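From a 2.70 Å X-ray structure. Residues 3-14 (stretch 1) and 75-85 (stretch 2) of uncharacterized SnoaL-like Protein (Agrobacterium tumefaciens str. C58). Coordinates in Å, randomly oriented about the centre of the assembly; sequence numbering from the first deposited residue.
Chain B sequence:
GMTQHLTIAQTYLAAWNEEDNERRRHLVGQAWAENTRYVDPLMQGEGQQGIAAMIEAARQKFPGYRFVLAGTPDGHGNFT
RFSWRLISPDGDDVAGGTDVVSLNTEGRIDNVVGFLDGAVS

Stretch 1 3-14: TQHLTIAQTYLA
Stretch 2 75-85: GHGNFTRFSWR

Residues 3-14 form a continuous α-helix, with phi/psi near -63/-42 and i to i+4 bonds such as Ala9 N to His5 O (3.2 Å). It packs on the extended strand 79-85, which a type II' turn from His76 to Phe79 joins to the strand ending at His76. The axes approach to 8.3 Å, and the N-to-C directions diverge by 61° (signed crossing angle -61°). The spacing widens along the contact: the CA atoms of His5 and Thr80 lie 5.6 Å apart, those of Ala9 and Phe82 6.5 Å, and those of Leu13 and Trp84 8.6 Å. Side chains alternate along a strand, so Thr80, Phe82 and Trp84 point toward the helix while Arg81 and Ser83 point away; two strand residues match about one helical turn, which pairs them with His5, Ala9 and Leu13.

His5 covers the most surface. Its buried ring (chi1 -59°, m; chi2 -61°) reaches the turn, and ND1 makes a nearly linear hydrogen bond of 2.8 Å with OG1 of Thr80 (chi1 -62°, m). Either partner could be the donor, and histidine and threonine suit this site because each can donate or accept a hydrogen bond. OG1 lies near the ring plane, whereas Gly75 occupies one face, its CA 3.7 Å from the His5 ring centroid and 21° off the normal. A CB on Gly75 would fall 2.6 Å from His5 CE1 and 2.1 Å from Phe79 O; its phi/psi of 157/-165 independently call for glycine. Phe79 O also lies 3.0 Å from His5 CE1, while accepting a backbone bond from His76 N (3.0 Å). The turn is closed by Phe79 N to His76 O (2.8 Å), and the positive phi of Gly77 (54/-133) favours glycine there.

Phe82, buried and nearly equal to His5 in covered area, anchors the apolar half. With chi1 61° (p) and chi2 89°, it offers a ring face to Ala9, whose CB sits 4.0 Å from the Phe82 ring centroid and 25° off the normal. The small methyl lets the aromatic ring lie close to the helix. Tyr12 (chi1 173°, t; chi2 -86°) approaches obliquely: the ring centroids of Tyr12 and Phe82 are 5.2 Å apart, the planes meet at 59°, and Tyr12 CD1 comes within 3.3 Å of Phe82 CZ. Where the backbones are wider apart, the longer Leu13 (m, t) spans the gap, placing CD2 4.1 Å from CB of Trp84 (chi1 54°, p; chi2 -94°).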

ATOM      1  N   THR B   3     -18.450   1.456   0.657  1.00 30.81           N
ATOM      2  CA  THR B   3     -18.875   2.079  -0.617  1.00 29.96           C
ATOM      3  C   THR B   3     -17.987   3.261  -0.963  1.00 29.40           C
ATOM      4  O   THR B   3     -17.615   3.438  -2.129  1.00 30.48           O
ATOM      5  CB  THR B   3     -20.332   2.545  -0.651  1.00 29.43           C
ATOM      6  OG1 THR B   3     -21.194   1.408  -0.563  1.00 29.40           O
ATOM      7  CG2 THR B   3     -20.625   3.243  -1.970  1.00 28.98           C
ATOM      8  N   GLN B   4     -17.630   4.068   0.034  1.00 28.90           N
ATOM      9  CA  GLN B   4     -16.689   5.167  -0.206  1.00 28.28           C
ATOM     10  C   GLN B   4     -15.386   4.614  -0.862  1.00 28.09           C
ATOM     11  O   GLN B   4     -14.863   5.235  -1.799  1.00 27.41           O
ATOM     12  CB  GLN B   4     -16.469   5.982   1.094  1.00 29.26           C
ATOM     13  CG  GLN B   4     -15.325   7.054   1.100  1.00 30.17           C
ATOM     14  CD  GLN B   4     -14.085   6.678   1.976  1.00 31.27           C
ATOM     15  OE1 GLN B   4     -12.954   6.634   1.486  1.00 33.65           O
ATOM     16  NE2 GLN B   4     -14.310   6.438   3.274  1.00 30.83           N
ATOM     17  N   HIS B   5     -14.915   3.431  -0.427  1.00 27.24           N
ATOM     18  CA  HIS B   5     -13.705   2.824  -1.014  1.00 27.00           C
ATOM     19  C   HIS B   5     -13.924   2.240  -2.406  1.00 27.05           C
ATOM     20  O   HIS B   5     -12.978   2.171  -3.213  1.00 26.52           O
ATOM     21  CB  HIS B   5     -13.093   1.743  -0.115  1.00 26.76           C
ATOM     22  CG  HIS B   5     -12.697   2.238   1.244  1.00 26.49           C
ATOM     23  ND1 HIS B   5     -11.759   3.231   1.432  1.00 25.82           N
ATOM     24  CD2 HIS B   5     -13.113   1.869   2.480  1.00 26.31           C
ATOM     25  CE1 HIS B   5     -11.631   3.464   2.727  1.00 26.69           C
ATOM     26  NE2 HIS B   5     -12.434   2.644   3.387  1.00 26.24           N
ATOM     27  N   LEU B   6     -15.155   1.811  -2.694  1.00 26.75           N
ATOM     28  CA  LEU B   6     -15.461   1.252  -4.013  1.00 26.22           C
ATOM     29  C   LEU B   6     -15.503   2.406  -5.019  1.00 26.92           C
ATOM     30  O   LEU B   6     -14.894   2.327  -6.119  1.00 27.86           O
ATOM     31  CB  LEU B   6     -16.774   0.462  -3.995  1.00 25.64           C
ATOM     32  CG  LEU B   6     -17.202  -0.159  -5.328  1.00 25.63           C
ATOM     33  CD1 LEU B   6     -16.102  -1.064  -5.907  1.00 24.90           C
ATOM     34  CD2 LEU B   6     -18.531  -0.905  -5.180  1.00 24.79           C
ATOM     35  N   THR B   7     -16.192   3.479  -4.627  1.00 26.13           N
ATOM     36  CA  THR B   7     -16.308   4.675  -5.471  1.00 25.96           C
ATOM     37  C   THR B   7     -14.909   5.208  -5.841  1.00 26.02           C
ATOM     38  O   THR B   7     -14.630   5.535  -7.002  1.00 25.97           O
ATOM     39  CB  THR B   7     -17.133   5.772  -4.757  1.00 25.01           C
ATOM     40  OG1 THR B   7     -18.435   5.249  -4.442  1.00 24.44           O
ATOM     41  CG2 THR B   7     -17.239   7.024  -5.601  1.00 22.91           C
ATOM     42  N   ILE B   8     -14.024   5.261  -4.855  1.00 26.21           N
ATOM     43  CA  ILE B   8     -12.686   5.776  -5.090  1.00 26.94           C
ATOM     44  C   ILE B   8     -11.964   4.870  -6.096  1.00 27.57           C
ATOM     45  O   ILE B   8     -11.379   5.375  -7.069  1.00 26.87           O
ATOM     46  CB  ILE B   8     -11.912   5.948  -3.766  1.00 27.00           C
ATOM     47  CG1 ILE B   8     -12.621   7.006  -2.890  1.00 27.17           C
ATOM     48  CG2 ILE B   8     -10.474   6.359  -4.036  1.00 26.29           C
ATOM     49  CD1 ILE B   8     -12.232   7.015  -1.403  1.00 26.78           C
ATOM     50  N   ALA B   9     -12.066   3.547  -5.904  1.00 27.73           N
ATOM     51  CA  ALA B   9     -11.415   2.598  -6.804  1.00 27.70           C
ATOM     52  C   ALA B   9     -11.977   2.778  -8.221  1.00 27.59           C
ATOM     53  O   ALA B   9     -11.224   2.879  -9.204  1.00 28.13           O
ATOM     54  CB  ALA B   9     -11.608   1.191  -6.320  1.00 27.81           C
ATOM     55  N   GLN B  10     -13.297   2.893  -8.312  1.00 27.03           N
ATOM     56  CA  GLN B  10     -13.960   3.070  -9.615  1.00 26.62           C
ATOM     57  C   GLN B  10     -13.611   4.349 -10.300  1.00 26.49           C
ATOM     58  O   GLN B  10     -13.407   4.330 -11.484  1.00 26.75           O
ATOM     59  CB  GLN B  10     -15.472   3.004  -9.484  1.00 26.68           C
ATOM     60  CG  GLN B  10     -15.962   1.617  -9.147  1.00 26.89           C
ATOM     61  CD  GLN B  10     -17.378   1.612  -8.707  1.00 26.30           C
ATOM     62  OE1 GLN B  10     -17.892   2.619  -8.245  1.00 25.50           O
ATOM     63  NE2 GLN B  10     -18.027   0.472  -8.832  1.00 26.52           N
ATOM     64  N   THR B  11     -13.579   5.455  -9.561  1.00 26.92           N
ATOM     65  CA  THR B  11     -13.213   6.778 -10.100  1.00 26.31           C
ATOM     66  C   THR B  11     -11.769   6.746 -10.589  1.00 26.73           C
ATOM     67  O   THR B  11     -11.442   7.300 -11.643  1.00 26.74           O
ATOM     68  CB  THR B  11     -13.347   7.879  -9.015  1.00 25.82           C
ATOM     69  OG1 THR B  11     -14.717   8.004  -8.628  1.00 25.32           O
ATOM     70  CG2 THR B  11     -12.844   9.206  -9.526  1.00 24.78           C
ATOM     71  N   TYR B  12     -10.907   6.093  -9.815  1.00 26.87           N
ATOM     72  CA  TYR B  12      -9.506   5.973 -10.191  1.00 27.38           C
ATOM     73  C   TYR B  12      -9.376   5.196 -11.523  1.00 27.95           C
ATOM     74  O   TYR B  12      -8.774   5.704 -12.476  1.00 27.92           O
ATOM     75  CB  TYR B  12      -8.706   5.314  -9.057  1.00 27.11           C
ATOM     76  CG  TYR B  12      -7.277   4.993  -9.401  1.00 27.14           C
ATOM     77  CD1 TYR B  12      -6.963   3.801 -10.017  1.00 27.37           C
ATOM     78  CD2 TYR B  12      -6.243   5.887  -9.134  1.00 27.09           C
ATOM     79  CE1 TYR B  12      -5.677   3.496 -10.351  1.00 27.23           C
ATOM     80  CE2 TYR B  12      -4.941   5.591  -9.468  1.00 26.75           C
ATOM     81  CZ  TYR B  12      -4.668   4.384 -10.071  1.00 27.23           C
ATOM     82  OH  TYR B  12      -3.377   4.025 -10.420  1.00 27.71           O
ATOM     83  N   LEU B  13      -9.961   3.994 -11.590  1.00 27.84           N
ATOM     84  CA  LEU B  13      -9.865   3.166 -12.793  1.00 27.07           C
ATOM     85  C   LEU B  13     -10.550   3.798 -14.013  1.00 27.07           C
ATOM     86  O   LEU B  13     -10.106   3.601 -15.147  1.00 27.75           O
ATOM     87  CB  LEU B  13     -10.421   1.757 -12.531  1.00 26.77           C
ATOM     88  CG  LEU B  13      -9.573   0.822 -11.627  1.00 26.51           C
ATOM     89  CD1 LEU B  13     -10.285  -0.536 -11.369  1.00 24.94           C
ATOM     90  CD2 LEU B  13      -8.166   0.594 -12.192  1.00 24.61           C
ATOM     91  N   ALA B  14     -11.617   4.559 -13.780  1.00 26.56           N
ATOM     92  CA  ALA B  14     -12.348   5.251 -14.857  1.00 26.24           C
ATOM     93  C   ALA B  14     -11.406   6.187 -15.627  1.00 27.54           C
ATOM     94  O   ALA B  14     -11.481   6.284 -16.869  1.00 28.40           O
ATOM     95  CB  ALA B  14     -13.495   6.029 -14.304  1.00 23.45           C
ATOM     96  N   GLY B  75     -10.230  -0.309   3.108  1.00 26.41           N
ATOM     97  CA  GLY B  75      -9.437   0.787   3.599  1.00 26.52           C
ATOM     98  C   GLY B  75      -9.824   1.271   4.965  1.00 26.46           C
ATOM     99  O   GLY B  75     -10.546   0.606   5.709  1.00 25.75           O
ATOM    100  N   HIS B  76      -9.306   2.452   5.274  1.00 26.84           N
ATOM    101  CA  HIS B  76      -9.511   3.098   6.562  1.00 26.83           C
ATOM    102  C   HIS B  76      -9.020   4.531   6.476  1.00 26.36           C
ATOM    103  O   HIS B  76      -8.111   4.825   5.694  1.00 26.16           O
ATOM    104  CB  HIS B  76      -8.775   2.344   7.674  1.00 26.70           C
ATOM    105  CG  HIS B  76      -7.325   2.137   7.402  1.00 26.53           C
ATOM    106  ND1 HIS B  76      -6.373   3.093   7.677  1.00 26.53           N
ATOM    107  CD2 HIS B  76      -6.663   1.083   6.874  1.00 26.88           C
ATOM    108  CE1 HIS B  76      -5.184   2.634   7.339  1.00 26.80           C
ATOM    109  NE2 HIS B  76      -5.331   1.412   6.859  1.00 26.95           N
ATOM    110  N   GLY B  77      -9.645   5.409   7.257  1.00 25.76           N
ATOM    111  CA  GLY B  77      -9.340   6.837   7.233  1.00 25.44           C
ATOM    112  C   GLY B  77      -9.460   7.318   5.803  1.00 25.24           C
ATOM    113  O   GLY B  77     -10.412   6.961   5.114  1.00 24.27           O
ATOM    114  N   ASN B  78      -8.459   8.072   5.354  1.00 25.70           N
ATOM    115  CA  ASN B  78      -8.382   8.570   3.984  1.00 26.66           C
ATOM    116  C   ASN B  78      -7.623   7.605   3.059  1.00 26.67           C
ATOM    117  O   ASN B  78      -7.220   7.977   1.962  1.00 25.77           O
ATOM    118  CB  ASN B  78      -7.722   9.952   3.947  1.00 27.60           C
ATOM    119  CG  ASN B  78      -6.257   9.914   4.361  1.00 29.26           C
ATOM    120  OD1 ASN B  78      -5.907   9.395   5.424  1.00 30.43           O
ATOM    121  ND2 ASN B  78      -5.386  10.474   3.516  1.00 30.46           N
ATOM    122  N   PHE B  79      -7.418   6.364   3.499  1.00 27.25           N
ATOM    123  CA  PHE B  79      -6.756   5.354   2.651  1.00 27.01           C
ATOM    124  C   PHE B  79      -7.722   4.354   2.040  1.00 27.24           C
ATOM    125  O   PHE B  79      -8.619   3.834   2.718  1.00 27.06           O
ATOM    126  CB  PHE B  79      -5.699   4.564   3.436  1.00 26.15           C
ATOM    127  CG  PHE B  79      -4.528   5.383   3.838  1.00 25.96           C
ATOM    128  CD1 PHE B  79      -3.572   5.747   2.897  1.00 25.43           C
ATOM    129  CD2 PHE B  79      -4.378   5.800   5.145  1.00 25.64           C
ATOM    130  CE1 PHE B  79      -2.485   6.517   3.256  1.00 25.15           C
ATOM    131  CE2 PHE B  79      -3.288   6.563   5.510  1.00 25.66           C
ATOM    132  CZ  PHE B  79      -2.339   6.924   4.557  1.00 25.49           C
ATOM    133  N   THR B  80      -7.519   4.103   0.751  1.00 27.15           N
ATOM    134  CA  THR B  80      -8.230   3.077   0.016  1.00 26.99           C
ATOM    135  C   THR B  80      -7.203   2.132  -0.629  1.00 26.13           C
ATOM    136  O   THR B  80      -6.154   2.557  -1.079  1.00 25.38           O
ATOM    137  CB  THR B  80      -9.128   3.699  -1.060  1.00 27.21           C
ATOM    138  OG1 THR B  80     -10.117   4.522  -0.419  1.00 27.69           O
ATOM    139  CG2 THR B  80      -9.804   2.613  -1.900  1.00 26.76           C
ATOM    140  N   ARG B  81      -7.500   0.842  -0.611  1.00 26.38           N
ATOM    141  CA  ARG B  81      -6.678  -0.173  -1.258  1.00 26.42           C
ATOM    142  C   ARG B  81      -7.535  -1.037  -2.163  1.00 26.16           C
ATOM    143  O   ARG B  81      -8.626  -1.470  -1.777  1.00 25.73           O
ATOM    144  CB  ARG B  81      -6.026  -1.116  -0.258  1.00 26.89           C
ATOM    145  CG  ARG B  81      -5.410  -2.330  -0.969  1.00 26.82           C
ATOM    146  CD  ARG B  81      -4.779  -3.349  -0.059  1.00 26.33           C
ATOM    147  NE  ARG B  81      -5.729  -3.998   0.824  1.00 25.42           N
ATOM    148  CZ  ARG B  81      -5.475  -5.126   1.461  1.00 25.18           C
ATOM    149  NH1 ARG B  81      -4.332  -5.753   1.281  1.00 25.22           N
ATOM    150  NH2 ARG B  81      -6.374  -5.643   2.276  1.00 25.51           N
ATOM    151  N   PHE B  82      -7.011  -1.316  -3.347  1.00 26.24           N
ATOM    152  CA  PHE B  82      -7.707  -2.142  -4.311  1.00 26.84           C
ATOM    153  C   PHE B  82      -6.737  -2.739  -5.296  1.00 26.61           C
ATOM    154  O   PHE B  82      -5.588  -2.276  -5.432  1.00 26.29           O
ATOM    155  CB  PHE B  82      -8.761  -1.323  -5.067  1.00 28.11           C
ATOM    156  CG  PHE B  82      -8.195  -0.175  -5.840  1.00 28.25           C
ATOM    157  CD1 PHE B  82      -7.779  -0.343  -7.149  1.00 28.92           C
ATOM    158  CD2 PHE B  82      -8.074   1.078  -5.257  1.00 28.58           C
ATOM    159  CE1 PHE B  82      -7.229   0.747  -7.876  1.00 29.22           C
ATOM    160  CE2 PHE B  82      -7.529   2.147  -5.961  1.00 28.82           C
ATOM    161  CZ  PHE B  82      -7.110   1.986  -7.266  1.00 28.91           C
ATOM    162  N   SER B  83      -7.209  -3.775  -5.980  1.00 26.89           N
ATOM    163  CA  SER B  83      -6.420  -4.455  -7.005  1.00 27.41           C
ATOM    164  C   SER B  83      -7.175  -4.518  -8.318  1.00 27.75           C
ATOM    165  O   SER B  83      -8.400  -4.428  -8.342  1.00 27.05           O
ATOM    166  CB  SER B  83      -5.985  -5.838  -6.551  1.00 26.73           C
ATOM    167  OG  SER B  83      -5.040  -5.697  -5.505  1.00 26.34           O
ATOM    168  N   TRP B  84      -6.412  -4.638  -9.408  1.00 27.74           N
ATOM    169  CA  TRP B  84      -6.971  -4.663 -10.747  1.00 27.61           C
ATOM    170  C   TRP B  84      -6.164  -5.605 -11.623  1.00 26.87           C
ATOM    171  O   TRP B  84      -5.020  -5.874 -11.320  1.00 27.55           O
ATOM    172  CB  TRP B  84      -6.953  -3.246 -11.351  1.00 28.13           C
ATOM    173  CG  TRP B  84      -5.610  -2.652 -11.303  1.00 28.51           C
ATOM    174  CD1 TRP B  84      -5.122  -1.845 -10.325  1.00 28.74           C
ATOM    175  CD2 TRP B  84      -4.529  -2.857 -12.239  1.00 28.57           C
ATOM    176  NE1 TRP B  84      -3.819  -1.501 -10.610  1.00 28.90           N
ATOM    177  CE2 TRP B  84      -3.426  -2.118 -11.768  1.00 28.50           C
ATOM    178  CE3 TRP B  84      -4.394  -3.588 -13.418  1.00 28.76           C
ATOM    179  CZ2 TRP B  84      -2.181  -2.105 -12.421  1.00 28.52           C
ATOM    180  CZ3 TRP B  84      -3.155  -3.562 -14.088  1.00 28.87           C
ATOM    181  CH2 TRP B  84      -2.071  -2.821 -13.580  1.00 28.83           C
ATOM    182  N   ARG B  85      -6.772  -6.062 -12.715  1.00 26.56           N
ATOM    183  CA  ARG B  85      -6.152  -6.942 -13.680  1.00 26.08           C
ATOM    184  C   ARG B  85      -6.025  -6.207 -15.014  1.00 26.11           C
ATOM    185  O   ARG B  85      -6.880  -5.387 -15.363  1.00 26.06           O
ATOM    186  CB  ARG B  85      -7.038  -8.178 -13.889  1.00 26.59           C
ATOM    187  CG  ARG B  85      -7.385  -9.003 -12.639  1.00 26.87           C
ATOM    188  CD  ARG B  85      -6.141  -9.432 -11.874  1.00 27.29           C
ATOM    189  NE  ARG B  85      -5.241 -10.200 -12.714  1.00 27.69           N
ATOM    190  CZ  ARG B  85      -3.979 -10.462 -12.416  1.00 28.22           C
ATOM    191  NH1 ARG B  85      -3.463 -10.008 -11.288  1.00 29.01           N
ATOM    192  NH2 ARG B  85      -3.226 -11.157 -13.262  1.00 28.16           N
TER